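Local coordinates for proline dipeptidase (PDB 3OOO), which probably hydrolyses dipeptides ending in proline as a manganese-dependent M24B peptidase, of which this chain is the N-terminal, creatinase/prolidase-type domain, at residues L19-D24 / S96-E101; I54-A59 / P72-I77. All coordinates share one frame; numbering follows the deposited sequence.

In the fold
Both contacts are parallel strand pairings in the one mixed sheet of the creatinase/prolidase N-terminal domain, whose strands run across it in the order 73-76, 54-58, 44-48, 19-22, 97-100, 120-123. Contact 2 joins the first two of these and contact 1 the fourth and fifth, with strand 44-48, antiparallel to its neighbours, between them. Their centres lie about 17 Å apart and their nearest atoms about 7 Å. Along the chain contact 2 is nested inside the long loop that contact 1 closes: 54-59 and 72-77 both come between 19-24 and 96-101. Contact 1 thus lies in the buried interior of the sheet, and contact 2 joins the strand at one edge of it within this chain.

Contact 1 (L19-D24 / S96-E101); sequences LAVFSD and SKVLAE
Strand 19-22 and strand 97-100 run parallel, their axes 4.6 Å apart at closest and 26° from aligned, with Ala20 beside Leu99. Two backbone bonds join them here: Leu99 N donates a hydrogen bond to Leu19 O at 2.9 Å, and Val21 N donates one to Leu99 O at 2.8 Å. On the face carrying Leu19, Val21 and Val98, a methyl of each valine meets at a slant, Val21 CG2 lying 3.7 Å from Val98 CG1. On the other face the methyl of Ala20 sits against Leu99 CB.

Past the paired residues the strands separate, and Glu101 reaches back across the gap. Its chain is extended beyond CG and brings OE1 to two consecutive backbone amides. Ser23 N, 2.8 Å from Glu101 OE1, uses the anti lone pair, whereas Asp24 N, 2.9 Å from the same oxygen, comes in from above the carboxylate plane, 42° out of it. OE1 also lies at the edge of the Phe22 ring, in its plane, with the carboxylate turned 66° to the ring. The other oxygen, OE2, bonds to Thr27 OG1. Asp24 OD2 stands 4.3 Å from Glu101 OE2, a like-charge approach that the amides and Thr27 may offset. A water bridges the strands where they part: it donates to Val21 O and to Ser23 OG, which also bonds to Asn104 OD1, and accepts from Glu101 N, so it replaces the direct strand bond that would come next.

Asp24 N-caps helix 25-32 through OD1 and Val26 N; through its bonds to Ser23 N, Asp24 N and Thr27 OG1, Glu101 ties segment 96-101 to the start of that helix. Helix 3-14 packs on Ala20 and Leu99 through Leu12, while strand 44-48 flanks 19-22 and strand 120-123 flanks 97-100.

Contact 2 (I54-A59 / P72-I77); sequences ILFVPA and PVFGYI
Strands 54-58 and 73-76 are the two parallel arms of a beta-alpha-beta unit crossing over through helix 62-68. Backbone bonds alternate along them: Leu55 N to Pro72 O, Phe74 N to Leu55 O (2.9 Å) and Val57 N to Phe74 O. The pairing then slackens, with Tyr76 N to Val57 O weak at 3.4 Å, before Ala59 N regains Tyr76 O, approaching from 47° above that carbonyl plane.

An aromatic cluster of Phe56, Phe74 and Tyr76 lies on one face. The Phe56 ring lies between those of Phe74 and Tyr76. CD1 of Phe56 sits over one face of Phe74, toward the rim, the two planes tilted by 43°. The Phe56 and Tyr76 planes differ by only 22°, yet the rings are displaced so far that they hardly overlap, centroids 5.3 Å distant. Helix 82-89 backs this cluster, Ile86 touching Phe56, and Tyr76 OH bonds to Gln42 N.

Contacts of the branched aliphatic side chains add to this: on the opposite face Val57 CG2 approaches Val73 CG1, with helix 62-68 packed there through Ala65, and at the Ile54 end of the strand pair Ile54 CG2 meets the edge of the Phe74 ring, 3.6 Å from its CE2.

Contact 1 (L19-D24 / S96-E101)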
loop_
_atom_site.group_PDB
_atom_site.type_symbol
_atom_site.label_atom_id
_atom_site.label_comp_id
_atom_site.label_asym_id
_atom_site.label_seq_id
_atom_site.Cartn_x
_atom_site.Cartn_y
_atom_site.Cartn_z
ATOM N N LEU A 19 2.531 18.670 7.048
ATOM C CA LEU A 19 2.773 17.416 7.743
ATOM C C LEU A 19 3.362 16.371 6.806
ATOM O O LEU A 19 2.971 16.284 5.644
ATOM C CB LEU A 19 1.447 16.892 8.310
ATOM C CG LEU A 19 1.428 15.543 9.038
ATOM C CD1 LEU A 19 2.189 15.606 10.353
ATOM C CD2 LEU A 19 -0.004 15.095 9.281
ATOM N N ALA A 20 4.302 15.587 7.328
ATOM C CA ALA A 20 4.764 14.363 6.680
ATOM C C ALA A 20 4.493 13.197 7.617
ATOM O O ALA A 20 4.703 13.290 8.830
ATOM C CB ALA A 20 6.235 14.446 6.357
ATOM N N VAL A 21 4.010 12.101 7.047
ATOM C CA VAL A 21 3.690 10.912 7.824
ATOM C C VAL A 21 4.555 9.771 7.318
ATOM O O VAL A 21 4.429 9.359 6.160
ATOM C CB VAL A 21 2.197 10.524 7.676
ATOM C CG1 VAL A 21 1.877 9.286 8.504
ATOM C CG2 VAL A 21 1.283 11.677 8.082
ATOM N N PHE A 22 5.449 9.284 8.171
ATOM C CA PHE A 22 6.327 8.166 7.816
ATOM C C PHE A 22 5.795 6.864 8.384
ATOM O O PHE A 22 5.292 6.826 9.512
ATOM C CB PHE A 22 7.758 8.435 8.287
ATOM C CG PHE A 22 8.373 9.640 7.643
ATOM C CD1 PHE A 22 8.966 9.536 6.389
ATOM C CD2 PHE A 22 8.320 10.885 8.263
ATOM C CE1 PHE A 22 9.520 10.645 5.769
ATOM C CE2 PHE A 22 8.877 12.007 7.653
ATOM C CZ PHE A 22 9.478 11.888 6.404
ATOM N N SER A 23 5.881 5.803 7.588
ATOM C CA SER A 23 5.310 4.511 7.974
ATOM C C SER A 23 6.251 3.337 7.714
ATOM O O SER A 23 6.075 2.266 8.287
ATOM C CB SER A 23 3.987 4.288 7.238
ATOM O OG SER A 23 4.161 4.352 5.833
ATOM N N ASP A 24 7.226 3.528 6.830
ATOM C CA ASP A 24 8.155 2.458 6.475
ATOM C C ASP A 24 9.091 2.204 7.663
ATOM O O ASP A 24 9.789 3.120 8.095
ATOM C CB ASP A 24 8.936 2.871 5.215
ATOM C CG ASP A 24 9.797 1.754 4.640
ATOM O OD1 ASP A 24 10.333 0.922 5.394
ATOM O OD2 ASP A 24 9.959 1.727 3.400
ATOM N N SER A 96 -3.639 20.967 4.535
ATOM C CA SER A 96 -4.037 21.067 3.144
ATOM C C SER A 96 -3.278 20.041 2.318
ATOM O O SER A 96 -3.831 19.458 1.387
ATOM C CB SER A 96 -3.787 22.478 2.607
ATOM O OG SER A 96 -2.403 22.788 2.587
ATOM N N LYS A 97 -2.006 19.838 2.661
ATOM C CA LYS A 97 -1.155 18.885 1.961
ATOM C C LYS A 97 -0.363 18.046 2.959
ATOM O O LYS A 97 0.323 18.576 3.835
ATOM C CB LYS A 97 -0.216 19.596 0.974
ATOM C CG LYS A 97 0.549 18.640 0.054
ATOM C CD LYS A 97 1.265 19.358 -1.091
ATOM C CE LYS A 97 2.685 19.760 -0.714
ATOM N NZ LYS A 97 3.430 20.341 -1.869
ATOM N N VAL A 98 -0.475 16.728 2.817
ATOM C CA VAL A 98 0.251 15.795 3.673
ATOM C C VAL A 98 1.167 14.944 2.802
ATOM O O VAL A 98 0.727 14.376 1.795
ATOM C CB VAL A 98 -0.712 14.870 4.464
ATOM C CG1 VAL A 98 0.073 13.942 5.383
ATOM C CG2 VAL A 98 -1.722 15.682 5.271
ATOM N N LEU A 99 2.439 14.869 3.178
ATOM C CA LEU A 99 3.378 13.971 2.508
ATOM C C LEU A 99 3.343 12.609 3.192
ATOM O O LEU A 99 3.319 12.532 4.416
ATOM C CB LEU A 99 4.797 14.549 2.521
ATOM C CG LEU A 99 5.025 15.950 1.939
ATOM C CD1 LEU A 99 6.500 16.296 1.987
ATOM C CD2 LEU A 99 4.508 16.067 0.515
ATOM N N ALA A 100 3.317 11.543 2.397
ATOM C CA ALA A 100 3.334 10.184 2.938
ATOM C C ALA A 100 4.200 9.278 2.069
ATOM O O ALA A 100 4.568 9.658 0.959
ATOM C CB ALA A 100 1.918 9.638 3.057
ATOM N N GLU A 101 4.533 8.091 2.578
ATOM C CA GLU A 101 5.400 7.162 1.856
ATOM C C GLU A 101 4.590 6.216 0.984
ATOM O O GLU A 101 4.286 5.092 1.381
ATOM C CB GLU A 101 6.273 6.367 2.825
ATOM C CG GLU A 101 7.208 7.216 3.648
ATOM C CD GLU A 101 8.181 6.364 4.412
ATOM O OE1 GLU A 101 7.889 6.044 5.584
ATOM O OE2 GLU A 101 9.225 5.990 3.827
HETATM O O HOH W 1 3.494 6.972 5.026
#

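Contact 2 (I54-A59 / P72-I77)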
loop_
_atom_site.group_PDB
_atom_site.type_symbol
_atom_site.label_atom_id
_atom_site.label_comp_id
_atom_site.label_asym_id
_atom_site.label_seq_id
_atom_site.Cartn_x
_atom_site.Cartn_y
_atom_site.Cartn_z
ATOM N N ILE A 54 5.873 13.356 16.506
ATOM C CA ILE A 54 5.098 12.504 17.398
ATOM C C ILE A 54 5.059 11.106 16.804
ATOM O O ILE A 54 4.721 10.934 15.636
ATOM C CB ILE A 54 3.660 13.048 17.598
ATOM C CG1 ILE A 54 3.714 14.470 18.164
ATOM C CG2 ILE A 54 2.855 12.122 18.521
ATOM C CD1 ILE A 54 2.377 15.138 18.326
ATOM N N LEU A 55 5.416 10.114 17.616
ATOM C CA LEU A 55 5.432 8.724 17.179
ATOM C C LEU A 55 4.245 7.952 17.752
ATOM O O LEU A 55 3.982 8.005 18.952
ATOM C CB LEU A 55 6.769 8.078 17.574
ATOM C CG LEU A 55 6.969 6.583 17.336
ATOM C CD1 LEU A 55 6.829 6.223 15.878
ATOM C CD2 LEU A 55 8.329 6.165 17.834
ATOM N N PHE A 56 3.516 7.265 16.875
ATOM C CA PHE A 56 2.374 6.437 17.257
ATOM C C PHE A 56 2.735 4.988 16.994
ATOM O O PHE A 56 3.147 4.664 15.891
ATOM C CB PHE A 56 1.149 6.842 16.422
ATOM C CG PHE A 56 -0.098 6.033 16.705
ATOM C CD1 PHE A 56 -0.712 6.083 17.949
ATOM C CD2 PHE A 56 -0.679 5.256 15.708
ATOM C CE1 PHE A 56 -1.872 5.359 18.205
ATOM C CE2 PHE A 56 -1.841 4.521 15.957
ATOM C CZ PHE A 56 -2.442 4.579 17.206
ATOM N N VAL A 57 2.577 4.125 17.993
ATOM C CA VAL A 57 2.934 2.706 17.858
ATOM C C VAL A 57 1.900 1.818 18.540
ATOM O O VAL A 57 1.081 2.311 19.307
ATOM C CB VAL A 57 4.338 2.393 18.466
ATOM C CG1 VAL A 57 5.448 2.990 17.616
ATOM C CG2 VAL A 57 4.434 2.860 19.924
ATOM N N PRO A 58 1.934 0.500 18.276
ATOM C CA PRO A 58 1.095 -0.370 19.102
ATOM C C PRO A 58 1.508 -0.251 20.566
ATOM O O PRO A 58 2.688 -0.019 20.862
ATOM C CB PRO A 58 1.403 -1.771 18.567
ATOM C CG PRO A 58 1.884 -1.544 17.179
ATOM C CD PRO A 58 2.636 -0.252 17.219
ATOM N N ALA A 59 0.543 -0.395 21.472
ATOM C CA ALA A 59 0.785 -0.169 22.904
ATOM C C ALA A 59 1.951 -0.970 23.467
ATOM O O ALA A 59 2.671 -0.496 24.349
ATOM C CB ALA A 59 -0.472 -0.441 23.709
ATOM N N PRO A 72 7.318 13.140 21.803
ATOM C CA PRO A 72 6.138 12.412 22.293
ATOM C C PRO A 72 5.837 11.098 21.577
ATOM O O PRO A 72 5.985 10.989 20.357
ATOM C CB PRO A 72 4.995 13.406 22.081
ATOM C CG PRO A 72 5.663 14.739 22.166
ATOM C CD PRO A 72 6.984 14.544 21.489
ATOM N N VAL A 73 5.426 10.111 22.368
ATOM C CA VAL A 73 5.040 8.799 21.875
ATOM C C VAL A 73 3.676 8.459 22.459
ATOM O O VAL A 73 3.423 8.709 23.638
ATOM C CB VAL A 73 6.043 7.705 22.327
ATOM C CG1 VAL A 73 5.593 6.310 21.878
ATOM C CG2 VAL A 73 7.444 7.995 21.806
ATOM N N PHE A 74 2.788 7.915 21.632
ATOM C CA PHE A 74 1.547 7.341 22.150
ATOM C C PHE A 74 1.204 6.055 21.418
ATOM O O PHE A 74 1.807 5.733 20.399
ATOM C CB PHE A 74 0.387 8.359 22.181
ATOM C CG PHE A 74 -0.169 8.730 20.831
ATOM C CD1 PHE A 74 -1.485 8.390 20.495
ATOM C CD2 PHE A 74 0.589 9.453 19.913
ATOM C CE1 PHE A 74 -2.031 8.744 19.260
ATOM C CE2 PHE A 74 0.053 9.802 18.661
ATOM C CZ PHE A 74 -1.260 9.455 18.343
ATOM N N GLY A 75 0.253 5.311 21.964
ATOM C CA GLY A 75 -0.068 4.010 21.420
ATOM C C GLY A 75 -1.511 3.620 21.596
ATOM O O GLY A 75 -2.317 4.375 22.148
ATOM N N TYR A 76 -1.827 2.421 21.122
ATOM C CA TYR A 76 -3.174 1.886 21.212
ATOM C C TYR A 76 -3.134 0.389 21.482
ATOM O O TYR A 76 -2.278 -0.317 20.958
ATOM C CB TYR A 76 -3.963 2.194 19.930
ATOM C CG TYR A 76 -3.620 1.315 18.741
ATOM C CD1 TYR A 76 -4.538 0.388 18.252
ATOM C CD2 TYR A 76 -2.376 1.403 18.115
ATOM C CE1 TYR A 76 -4.233 -0.425 17.160
ATOM C CE2 TYR A 76 -2.060 0.598 17.026
ATOM C CZ TYR A 76 -2.991 -0.311 16.558
ATOM O OH TYR A 76 -2.675 -1.104 15.488
ATOM N N ILE A 77 -4.049 -0.071 22.331
ATOM C CA ILE A 77 -4.239 -1.500 22.557
ATOM C C ILE A 77 -5.204 -2.048 21.505
ATOM O O ILE A 77 -5.861 -1.285 20.791
ATOM C CB ILE A 77 -4.703 -1.828 24.007
ATOM C CG1 ILE A 77 -6.064 -1.197 24.331
ATOM C CG2 ILE A 77 -3.645 -1.399 25.024
ATOM C CD1 ILE A 77 -6.670 -1.717 25.645
#